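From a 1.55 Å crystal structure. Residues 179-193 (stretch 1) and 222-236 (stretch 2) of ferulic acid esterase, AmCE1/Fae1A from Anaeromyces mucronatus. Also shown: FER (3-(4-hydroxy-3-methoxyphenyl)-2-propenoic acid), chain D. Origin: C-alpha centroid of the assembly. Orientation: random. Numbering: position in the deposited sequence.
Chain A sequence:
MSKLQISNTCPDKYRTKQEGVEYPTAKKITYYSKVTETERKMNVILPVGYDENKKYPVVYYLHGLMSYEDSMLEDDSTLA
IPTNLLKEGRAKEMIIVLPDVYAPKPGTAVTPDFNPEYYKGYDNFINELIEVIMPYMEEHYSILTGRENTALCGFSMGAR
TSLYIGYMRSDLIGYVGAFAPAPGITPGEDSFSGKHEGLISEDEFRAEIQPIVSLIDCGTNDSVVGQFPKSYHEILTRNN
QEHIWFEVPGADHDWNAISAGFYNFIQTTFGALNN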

# COMPACT_ATOMS: atom_id res chain seq x y z
N PHE A 179 -5.44 -2.09 2.79
CA PHE A 179 -6.88 -1.87 2.57
C PHE A 179 -7.44 -3.11 1.93
O PHE A 179 -7.12 -3.43 0.78
CB PHE A 179 -7.10 -0.60 1.68
CG PHE A 179 -6.18 0.56 2.06
CD1 PHE A 179 -5.86 0.82 3.40
CD2 PHE A 179 -5.59 1.35 1.04
CE1 PHE A 179 -4.97 1.82 3.73
CE2 PHE A 179 -4.71 2.39 1.38
CZ PHE A 179 -4.38 2.63 2.73
N ALA A 180 -8.21 -3.86 2.73
CA ALA A 180 -8.84 -5.13 2.32
C ALA A 180 -7.81 -6.14 1.85
O ALA A 180 -7.94 -6.68 0.73
CB ALA A 180 -9.93 -4.91 1.24
N PRO A 181 -6.83 -6.48 2.68
CA PRO A 181 -5.79 -7.44 2.25
C PRO A 181 -6.30 -8.86 1.93
O PRO A 181 -7.21 -9.41 2.55
CB PRO A 181 -4.82 -7.47 3.47
CG PRO A 181 -5.71 -7.14 4.69
CD PRO A 181 -6.58 -6.00 4.07
N ALA A 182 -5.69 -9.41 0.88
CA ALA A 182 -6.03 -10.73 0.36
C ALA A 182 -5.59 -11.87 1.29
O ALA A 182 -4.62 -11.69 2.07
CB ALA A 182 -5.34 -10.86 -1.06
N PRO A 183 -6.19 -13.05 1.14
CA PRO A 183 -5.74 -14.23 1.89
C PRO A 183 -4.33 -14.64 1.52
O PRO A 183 -3.83 -14.33 0.42
CB PRO A 183 -6.70 -15.34 1.48
CG PRO A 183 -7.30 -14.86 0.11
CD PRO A 183 -7.33 -13.35 0.23
N GLY A 184 -3.70 -15.38 2.44
CA GLY A 184 -2.48 -16.11 2.17
C GLY A 184 -1.19 -15.52 2.72
O GLY A 184 -0.10 -16.10 2.46
N ILE A 185 -1.27 -14.43 3.47
CA ILE A 185 -0.03 -14.03 4.18
C ILE A 185 0.36 -15.22 5.07
O ILE A 185 1.53 -15.62 5.14
CB ILE A 185 -0.20 -12.80 5.06
CG1 ILE A 185 -0.51 -11.60 4.14
CG2 ILE A 185 1.09 -12.53 5.89
CD1 ILE A 185 -0.89 -10.37 4.98
N THR A 186 -0.64 -15.73 5.76
CA THR A 186 -0.49 -16.89 6.67
C THR A 186 -1.41 -18.01 6.10
O THR A 186 -2.15 -17.78 5.12
CB THR A 186 -0.93 -16.48 8.09
OG1 THR A 186 -2.17 -15.79 7.96
CG2 THR A 186 0.11 -15.49 8.72
N PRO A 187 -1.35 -19.23 6.63
CA PRO A 187 -2.13 -20.30 6.00
C PRO A 187 -3.62 -20.04 6.04
O PRO A 187 -4.18 -19.54 7.05
CB PRO A 187 -1.79 -21.53 6.84
CG PRO A 187 -0.40 -21.23 7.43
CD PRO A 187 -0.51 -19.75 7.73
N GLY A 188 -4.29 -20.47 4.97
CA GLY A 188 -5.74 -20.25 4.92
C GLY A 188 -6.35 -20.99 3.74
O GLY A 188 -5.65 -21.69 3.03
N GLU A 189 -7.67 -20.90 3.60
CA GLU A 189 -8.38 -21.63 2.54
C GLU A 189 -9.52 -20.74 2.06
O GLU A 189 -10.18 -20.11 2.87
CB GLU A 189 -8.94 -23.00 3.05
CG GLU A 189 -9.83 -23.64 2.03
CD GLU A 189 -9.17 -24.77 1.28
OE1 GLU A 189 -8.02 -25.11 1.63
OE2 GLU A 189 -9.83 -25.36 0.38
N ASP A 190 -9.74 -20.64 0.75
CA ASP A 190 -10.91 -19.86 0.28
C ASP A 190 -11.48 -20.44 -1.00
O ASP A 190 -11.00 -21.44 -1.54
CB ASP A 190 -10.59 -18.37 0.10
CG ASP A 190 -9.84 -18.05 -1.21
OD1 ASP A 190 -9.29 -18.95 -1.86
OD2 ASP A 190 -9.79 -16.85 -1.50
N SER A 191 -12.55 -19.79 -1.48
CA SER A 191 -13.28 -20.32 -2.62
C SER A 191 -12.61 -19.97 -3.97
O SER A 191 -12.91 -20.59 -4.96
CB SER A 191 -14.71 -19.76 -2.61
OG SER A 191 -14.63 -18.33 -2.72
N PHE A 192 -11.77 -18.96 -4.00
CA PHE A 192 -11.13 -18.54 -5.24
C PHE A 192 -9.98 -19.44 -5.64
O PHE A 192 -9.85 -19.78 -6.84
CB PHE A 192 -10.62 -17.09 -5.06
CG PHE A 192 -11.71 -16.08 -5.01
CD1 PHE A 192 -12.31 -15.75 -3.80
CD2 PHE A 192 -12.15 -15.47 -6.17
CE1 PHE A 192 -13.35 -14.84 -3.74
CE2 PHE A 192 -13.19 -14.56 -6.12
CZ PHE A 192 -13.81 -14.26 -4.88
N SER A 193 -9.10 -19.80 -4.69
CA SER A 193 -8.04 -20.73 -5.09
C SER A 193 -7.71 -21.82 -4.07
O SER A 193 -6.68 -22.50 -4.20
CB SER A 193 -6.75 -19.98 -5.46
OG SER A 193 -6.32 -19.20 -4.37
N ASP A 222 -17.16 -7.58 2.03
CA ASP A 222 -16.20 -7.70 0.93
C ASP A 222 -16.33 -9.13 0.39
O ASP A 222 -15.91 -10.09 1.05
CB ASP A 222 -14.77 -7.39 1.41
CG ASP A 222 -13.80 -7.33 0.25
OD1 ASP A 222 -13.81 -8.26 -0.59
OD2 ASP A 222 -13.01 -6.37 0.17
N SER A 223 -16.84 -9.23 -0.84
CA SER A 223 -17.13 -10.51 -1.49
C SER A 223 -15.85 -11.18 -2.07
O SER A 223 -15.91 -12.37 -2.50
CB SER A 223 -18.15 -10.28 -2.63
OG SER A 223 -17.58 -9.40 -3.56
N VAL A 224 -14.71 -10.49 -2.04
CA VAL A 224 -13.49 -11.00 -2.67
C VAL A 224 -12.52 -11.51 -1.60
O VAL A 224 -11.98 -12.62 -1.77
CB VAL A 224 -12.81 -9.95 -3.52
CG1 VAL A 224 -11.42 -10.40 -4.11
CG2 VAL A 224 -13.77 -9.55 -4.66
N VAL A 225 -12.31 -10.72 -0.53
CA VAL A 225 -11.37 -11.19 0.49
C VAL A 225 -12.06 -11.55 1.82
O VAL A 225 -11.39 -12.01 2.72
CB VAL A 225 -10.22 -10.16 0.77
CG1 VAL A 225 -9.42 -9.85 -0.56
CG2 VAL A 225 -10.72 -8.82 1.41
N GLY A 226 -13.37 -11.31 1.93
CA GLY A 226 -14.16 -11.84 3.05
C GLY A 226 -13.62 -11.46 4.41
O GLY A 226 -13.41 -10.27 4.69
N GLN A 227 -13.33 -12.51 5.19
CA GLN A 227 -12.91 -12.32 6.58
C GLN A 227 -11.41 -12.38 6.70
O GLN A 227 -10.89 -12.43 7.86
CB GLN A 227 -13.55 -13.40 7.44
CG GLN A 227 -15.07 -13.23 7.45
CD GLN A 227 -15.49 -11.96 8.14
OE1 GLN A 227 -15.21 -11.78 9.32
NE2 GLN A 227 -16.16 -11.06 7.42
N PHE A 228 -10.67 -12.37 5.60
CA PHE A 228 -9.21 -12.45 5.76
C PHE A 228 -8.60 -11.23 6.41
O PHE A 228 -7.75 -11.41 7.29
CB PHE A 228 -8.53 -12.80 4.41
CG PHE A 228 -8.72 -14.29 4.11
CD1 PHE A 228 -7.90 -15.23 4.75
CD2 PHE A 228 -9.79 -14.75 3.33
CE1 PHE A 228 -8.09 -16.60 4.57
CE2 PHE A 228 -10.01 -16.16 3.15
CZ PHE A 228 -9.13 -17.08 3.74
N PRO A 229 -9.03 -10.02 6.09
CA PRO A 229 -8.44 -8.88 6.82
C PRO A 229 -8.70 -8.98 8.32
O PRO A 229 -7.79 -8.73 9.11
CB PRO A 229 -9.16 -7.65 6.20
CG PRO A 229 -9.35 -8.11 4.69
CD PRO A 229 -9.75 -9.61 4.85
N LYS A 230 -9.92 -9.35 8.69
CA LYS A 230 -10.19 -9.56 10.12
C LYS A 230 -9.26 -10.64 10.72
O LYS A 230 -8.81 -10.50 11.88
CB LYS A 230 -11.65 -9.97 10.32
CG LYS A 230 -12.06 -10.06 11.80
CD LYS A 230 -13.58 -10.30 11.84
CE LYS A 230 -14.06 -10.43 13.29
NZ LYS A 230 -15.53 -10.73 13.36
N SER A 231 -8.99 -11.69 9.96
CA SER A 231 -8.08 -12.74 10.46
C SER A 231 -6.69 -12.17 10.73
O SER A 231 -6.07 -12.53 11.76
CB SER A 231 -8.01 -13.97 9.49
OG SER A 231 -7.10 -13.77 8.40
N TYR A 232 -6.22 -11.26 9.88
CA TYR A 232 -4.91 -10.64 10.10
C TYR A 232 -4.94 -9.76 11.35
O TYR A 232 -3.97 -9.72 12.12
CB TYR A 232 -4.50 -9.84 8.88
CG TYR A 232 -4.32 -10.72 7.66
CD1 TYR A 232 -3.85 -12.03 7.74
CD2 TYR A 232 -4.63 -10.21 6.41
CE1 TYR A 232 -3.66 -12.82 6.59
CE2 TYR A 232 -4.45 -10.98 5.27
CZ TYR A 232 -3.98 -12.27 5.36
OH TYR A 232 -3.78 -13.02 4.18
N HIS A 233 -6.02 -8.99 11.51
CA HIS A 233 -6.18 -8.21 12.76
C HIS A 233 -6.05 -9.12 13.97
O HIS A 233 -5.39 -8.79 14.97
CB HIS A 233 -7.54 -7.47 12.73
CG HIS A 233 -8.01 -7.05 14.08
ND1 HIS A 233 -7.33 -6.13 14.85
CD2 HIS A 233 -9.07 -7.47 14.82
CE1 HIS A 233 -7.97 -5.99 16.00
NE2 HIS A 233 -9.04 -6.77 16.00
N GLU A 234 -6.71 -10.25 13.89
CA GLU A 234 -6.71 -11.16 15.03
C GLU A 234 -5.31 -11.75 15.32
O GLU A 234 -4.92 -11.88 16.46
CB GLU A 234 -7.75 -12.25 14.80
CG GLU A 234 -9.15 -11.63 14.94
CD GLU A 234 -10.31 -12.54 14.55
OE1 GLU A 234 -11.48 -12.11 14.66
OE2 GLU A 234 -10.07 -13.68 14.13
N ILE A 235 -4.59 -12.13 14.27
CA ILE A 235 -3.27 -12.71 14.43
C ILE A 235 -2.29 -11.65 14.97
O ILE A 235 -1.60 -11.92 15.90
CB ILE A 235 -2.75 -13.23 13.03
CG1 ILE A 235 -3.58 -14.45 12.62
CG2 ILE A 235 -1.22 -13.56 13.09
CD1 ILE A 235 -3.57 -14.74 11.06
N LEU A 236 -2.34 -10.44 14.42
CA LEU A 236 -1.44 -9.35 14.88
C LEU A 236 -1.72 -9.06 16.34
O LEU A 236 -0.79 -8.85 17.16
CB LEU A 236 -1.63 -8.09 14.05
CG LEU A 236 -1.06 -8.34 12.62
CD1 LEU A 236 -1.37 -7.08 11.79
CD2 LEU A 236 0.48 -8.49 12.66
C4 FER D . -7.55 -15.05 -3.33
C5 FER D . -8.68 -14.20 -3.54
C6 FER D . -8.48 -12.90 -3.90
C3 FER D . -6.26 -14.48 -3.40
C2 FER D . -6.05 -13.19 -3.78
C1 FER D . -7.15 -12.38 -4.01
C10 FER D . -4.01 -14.73 -3.01
C7 FER D . -6.91 -10.98 -4.45
C8 FER D . -7.84 -10.19 -5.02
C9 FER D . -7.44 -8.77 -5.41
O1 FER D . -6.26 -8.31 -5.24
O2 FER D . -8.31 -8.04 -5.95
O4 FER D . -7.62 -16.36 -2.97
O3 FER D . -5.27 -15.38 -3.14
O HOH W 1 -10.95 -14.67 -0.22

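Contact between residues 179-193, mostly loop with a short strand at 188-190, and residues 222-236, a loop leading into a helix that begins at F228. The two direct hydrogen bonds between the stretches share one atom, the hydroxyl of Y232. Y232 OH donates to A182 O at 2.6 Å and accepts from I185 N at 3.0 Å, with an N-H...O angle of 166°, so a single side chain ties together two backbone groups three residues apart. G184 N lies as near, 2.9 Å from Y232 OH, but its angle is poor and it is not hydrogen-bonded there. The phi/psi of G184 (105/3) would jam a CB against the preceding carbonyl, a conformation that calls for glycine.

A third polar link runs through water 1, which donates to D190 OD2 and to V224 O, its oxygen 2.8 Å from each. The same D190 OD2 accepts a hydrogen bond from the phenolic O4 of the bound ferulic acid, FER, at 2.7 Å, so one carboxylate oxygen serves both the bridging water and the ligand. The other oxygen, D190 OD1, is 3.0 Å from S193 N and accepts its hydrogen bond, which helps to fix the carboxylate. In the second stretch D222 OD1 accepts from V224 N (2.8 Å) and V225 N (2.9 Å), holding the loop before the type II' turn V225-F228. G226 occupies that turn with a positive phi of 56°.

Packing centres on two aromatic rings one helical turn apart. P183 CB sits over a face of the F228 ring, 3.4 Å from its centroid and 7° off the normal, an almost perpendicular CH-pi contact. At the edge of this ring, E189 O comes within 3.3 Å of F228 CZ, and G188 CA is 4.4 Å from F228 CE1. An ideal CB on G188 would lie 3.0 Å from F228 CE1, a clash that the absence of a side chain avoids. Y232, the residue with the largest area covered by the other stretch, receives I185 CD1 over one face of its ring, 3.8 Å from the ring centroid and 19° off the normal. T186 OG1 approaches its edge, 3.6 Å from Y232 CE1, and P181 CG packs 3.7 Å from Y232 CD2.

Toward the start of the helix, P181 and P229 pack ring to ring, with P181 CD 3.5 Å from P229 CG. The carbonyl oxygen P181 O is buried here without a polar partner; P229 CG at 3.3 Å and V225 CB at 3.6 Å are among its neighbours. V225 fills the space beside A180 and A182: its CG2 is 4.0 Å from A180 CB, and its CG1 is 4.2 Å from A182 CB. Farther out, F192 CE1 comes within 3.3 Å of V224 O. Both stretches also reach the ligand, with A182 CB 3.7 Å from FER C2 and V224 CG1 3.7 Å from FER C8.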